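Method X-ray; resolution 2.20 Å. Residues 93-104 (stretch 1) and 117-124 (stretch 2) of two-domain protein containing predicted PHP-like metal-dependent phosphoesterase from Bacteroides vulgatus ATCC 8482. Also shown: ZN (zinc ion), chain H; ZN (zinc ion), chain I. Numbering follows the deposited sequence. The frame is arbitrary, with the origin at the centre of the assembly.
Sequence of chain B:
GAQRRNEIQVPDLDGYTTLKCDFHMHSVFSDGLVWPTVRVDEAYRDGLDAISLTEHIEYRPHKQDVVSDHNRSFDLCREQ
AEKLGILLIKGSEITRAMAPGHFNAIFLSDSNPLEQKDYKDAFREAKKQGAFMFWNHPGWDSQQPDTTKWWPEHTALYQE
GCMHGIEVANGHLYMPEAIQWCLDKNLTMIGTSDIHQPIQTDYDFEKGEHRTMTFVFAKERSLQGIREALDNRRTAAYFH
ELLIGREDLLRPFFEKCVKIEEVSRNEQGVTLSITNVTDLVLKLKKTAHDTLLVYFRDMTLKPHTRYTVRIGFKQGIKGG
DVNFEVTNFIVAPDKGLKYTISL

Stretch 1, residues 93-104: EITRAMAPGHFN
Stretch 2, residues 117-124: KDYKDAFR

A β-hairpin with a helix laid against one face illustrates how polar anchoring at one carbonyl can accompany an apolar interface. The strongest contact is charge-assisted: Arg 96 (chi1 m, chi2 m, chi3 t) donates from NH1 to Lys 117 O at 2.9 Å, nearly linear at 169°, the carbonyl lying at the guanidinium edge. A weak bond from Arg 96 NH2 to Lys 117 O, 3.5 Å, supplements it. Asp 118 (chi1 t) caps the helix that begins at Tyr 119, its OD1 accepting from Lys 120 N at 2.9 Å.

Strands 93-95 and 102-104 are antiparallel, joined by Ile 94 N to Phe 103 O (2.8 Å) and Phe 103 N to Ile 94 O (2.9 Å); the connecting loop contains a cis peptide before Ala 99 and another before Pro 100. CA atoms of Ile 94 and Ala 122 lie 7.3 Å apart, as do those of Arg 96 and Tyr 119.

Packing centres on Phe 123 (chi1 m, chi2 78°). Its edge meets the face of Phe 103 (m, 59°), Phe 123 CE2 to Phe 103 CG 3.5 Å, planes at 81°, while Ile 94 CD1 (m, t) makes a CH-pi contact 4.2 Å above the Phe 123 ring centroid, 1° off the normal. Pro 100 CG makes another, its polarised C-H over the Tyr 119 ring face (p, 87°), 4.1 Å from the centroid. Ile 94 CG2 meets Ala 122 CB at 4.0 Å, an apolar contact that excludes water.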

# COMPACT_ATOMS: atom_id res chain seq x y z
N GLU B 93 -21.50 24.34 -13.61
CA GLU B 93 -20.47 24.59 -14.60
C GLU B 93 -21.00 25.06 -15.95
O GLU B 93 -21.62 24.30 -16.71
CB GLU B 93 -19.58 23.34 -14.80
CG GLU B 93 -18.35 23.72 -15.62
CD GLU B 93 -17.40 22.60 -15.85
OE1 GLU B 93 -17.62 21.38 -15.58
OE2 GLU B 93 -16.36 22.97 -16.29
N ILE B 94 -20.71 26.32 -16.21
CA ILE B 94 -21.09 27.02 -17.46
C ILE B 94 -19.97 26.61 -18.39
O ILE B 94 -18.82 26.99 -18.22
CB ILE B 94 -21.19 28.56 -17.31
CG1 ILE B 94 -22.13 28.92 -16.16
CG2 ILE B 94 -21.62 29.21 -18.61
CD1 ILE B 94 -21.96 30.39 -15.65
N THR B 95 -20.36 25.75 -19.31
CA THR B 95 -19.50 25.05 -20.21
C THR B 95 -19.68 25.61 -21.59
O THR B 95 -20.69 25.39 -22.24
CB THR B 95 -19.89 23.52 -20.23
OG1 THR B 95 -20.13 23.02 -18.90
CG2 THR B 95 -18.83 22.70 -20.91
N ARG B 96 -18.70 26.37 -22.02
CA ARG B 96 -18.69 26.94 -23.35
C ARG B 96 -17.34 26.79 -24.05
O ARG B 96 -16.36 26.40 -23.47
CB ARG B 96 -19.02 28.42 -23.25
CG ARG B 96 -20.35 28.66 -22.56
CD ARG B 96 -21.53 28.34 -23.49
NE ARG B 96 -22.79 28.64 -22.82
CZ ARG B 96 -23.85 29.19 -23.42
NH1 ARG B 96 -23.78 29.55 -24.69
NH2 ARG B 96 -24.94 29.46 -22.72
N ALA B 97 -17.35 27.09 -25.32
CA ALA B 97 -16.14 27.12 -26.16
C ALA B 97 -15.19 28.17 -25.63
O ALA B 97 -15.61 29.12 -24.96
CB ALA B 97 -16.50 27.42 -27.64
N MSE B 98 -13.90 28.00 -25.93
CA MSE B 98 -12.89 29.01 -25.58
C MSE B 98 -12.88 30.03 -26.71
O MSE B 98 -12.79 29.62 -27.85
CB MSE B 98 -11.49 28.39 -25.51
CG MSE B 98 -10.36 29.39 -25.29
SE MSE B 98 -10.40 30.16 -23.47
CE MSE B 98 -10.57 28.47 -22.46
N ALA B 99 -12.98 31.34 -26.45
CA ALA B 99 -13.16 31.92 -25.11
C ALA B 99 -14.67 32.05 -24.89
O ALA B 99 -15.44 32.01 -25.85
CB ALA B 99 -12.46 33.29 -25.02
N PRO B 100 -15.12 32.22 -23.63
CA PRO B 100 -14.38 32.36 -22.39
C PRO B 100 -14.02 31.00 -21.79
O PRO B 100 -13.26 30.89 -20.82
CB PRO B 100 -15.42 33.03 -21.50
CG PRO B 100 -16.71 32.34 -21.90
CD PRO B 100 -16.55 31.95 -23.36
N GLY B 101 -14.56 29.97 -22.39
CA GLY B 101 -14.26 28.63 -21.93
C GLY B 101 -15.24 28.16 -20.91
O GLY B 101 -16.43 28.34 -21.07
N HIS B 102 -14.73 27.53 -19.86
CA HIS B 102 -15.58 26.98 -18.77
C HIS B 102 -15.37 27.71 -17.47
O HIS B 102 -14.23 27.91 -17.05
CB HIS B 102 -15.22 25.53 -18.48
CG HIS B 102 -15.36 24.59 -19.63
ND1 HIS B 102 -15.46 23.23 -19.47
CD2 HIS B 102 -15.41 24.82 -20.97
CE1 HIS B 102 -15.56 22.66 -20.66
NE2 HIS B 102 -15.55 23.60 -21.58
N PHE B 103 -16.47 28.09 -16.84
CA PHE B 103 -16.49 28.72 -15.51
C PHE B 103 -17.45 28.00 -14.57
O PHE B 103 -18.45 27.50 -14.98
CB PHE B 103 -16.99 30.15 -15.54
CG PHE B 103 -16.00 31.18 -16.10
CD1 PHE B 103 -15.52 31.08 -17.38
CD2 PHE B 103 -15.61 32.28 -15.33
CE1 PHE B 103 -14.61 32.01 -17.88
CE2 PHE B 103 -14.71 33.20 -15.80
CZ PHE B 103 -14.21 33.07 -17.09
N ASN B 104 -17.12 28.02 -13.30
CA ASN B 104 -18.02 27.56 -12.25
C ASN B 104 -18.62 28.74 -11.52
O ASN B 104 -17.95 29.71 -11.21
CB ASN B 104 -17.37 26.63 -11.27
CG ASN B 104 -17.39 25.20 -11.73
OD1 ASN B 104 -17.59 24.92 -12.91
ND2 ASN B 104 -17.19 24.28 -10.80
N LYS B 117 -29.19 30.79 -24.04
CA LYS B 117 -28.60 30.63 -25.36
C LYS B 117 -27.23 31.27 -25.40
O LYS B 117 -26.26 30.62 -25.71
CB LYS B 117 -29.49 31.24 -26.43
CG LYS B 117 -29.06 30.83 -27.83
CD LYS B 117 -30.08 31.15 -28.91
CE LYS B 117 -29.60 30.61 -30.25
NZ LYS B 117 -30.62 30.72 -31.34
N ASP B 118 -27.18 32.55 -25.10
CA ASP B 118 -25.93 33.37 -25.12
C ASP B 118 -25.12 33.15 -23.85
O ASP B 118 -25.69 33.12 -22.77
CB ASP B 118 -26.30 34.85 -25.24
CG ASP B 118 -25.08 35.79 -25.40
OD1 ASP B 118 -23.90 35.41 -25.13
OD2 ASP B 118 -25.34 36.96 -25.79
N TYR B 119 -23.81 32.98 -23.93
CA TYR B 119 -23.10 32.68 -22.69
C TYR B 119 -23.27 33.86 -21.73
O TYR B 119 -23.40 33.70 -20.53
CB TYR B 119 -21.61 32.30 -22.90
CG TYR B 119 -20.68 33.46 -23.22
CD1 TYR B 119 -20.09 34.17 -22.20
CD2 TYR B 119 -20.37 33.81 -24.53
CE1 TYR B 119 -19.23 35.22 -22.46
CE2 TYR B 119 -19.51 34.90 -24.80
CZ TYR B 119 -18.93 35.57 -23.73
OH TYR B 119 -18.08 36.65 -23.88
N LYS B 120 -23.33 35.06 -22.31
CA LYS B 120 -23.41 36.30 -21.54
C LYS B 120 -24.62 36.35 -20.61
O LYS B 120 -24.57 36.91 -19.52
CB LYS B 120 -23.41 37.52 -22.48
CG LYS B 120 -22.11 37.73 -23.23
CD LYS B 120 -22.29 38.70 -24.40
CE LYS B 120 -20.96 39.09 -25.07
NZ LYS B 120 -21.21 40.06 -26.19
N ASP B 121 -25.69 35.72 -21.06
CA ASP B 121 -26.94 35.67 -20.28
C ASP B 121 -26.81 34.63 -19.21
O ASP B 121 -27.46 34.67 -18.17
CB ASP B 121 -28.13 35.35 -21.19
CG ASP B 121 -28.42 36.46 -22.19
OD1 ASP B 121 -28.09 37.61 -21.89
OD2 ASP B 121 -28.96 36.18 -23.27
N ALA B 122 -25.93 33.68 -19.49
CA ALA B 122 -25.63 32.60 -18.55
C ALA B 122 -24.94 33.21 -17.32
O ALA B 122 -25.31 33.00 -16.17
CB ALA B 122 -24.77 31.54 -19.19
N PHE B 123 -23.96 34.05 -17.60
CA PHE B 123 -23.18 34.69 -16.56
C PHE B 123 -24.02 35.73 -15.83
O PHE B 123 -23.86 35.94 -14.62
CB PHE B 123 -21.88 35.30 -17.12
CG PHE B 123 -20.80 34.29 -17.42
CD1 PHE B 123 -20.85 33.51 -18.58
CD2 PHE B 123 -19.73 34.11 -16.55
CE1 PHE B 123 -19.86 32.58 -18.84
CE2 PHE B 123 -18.76 33.20 -16.80
CZ PHE B 123 -18.81 32.41 -17.95
N ARG B 124 -24.94 36.36 -16.57
CA ARG B 124 -25.80 37.44 -15.97
C ARG B 124 -26.76 36.88 -14.94
O ARG B 124 -27.03 37.53 -13.96
CB ARG B 124 -26.55 38.26 -17.02
ZN ZN H . -14.81 22.10 -17.59
ZN ZN I . -15.92 20.16 -14.84
O HOH W 1 -14.60 21.39 -15.94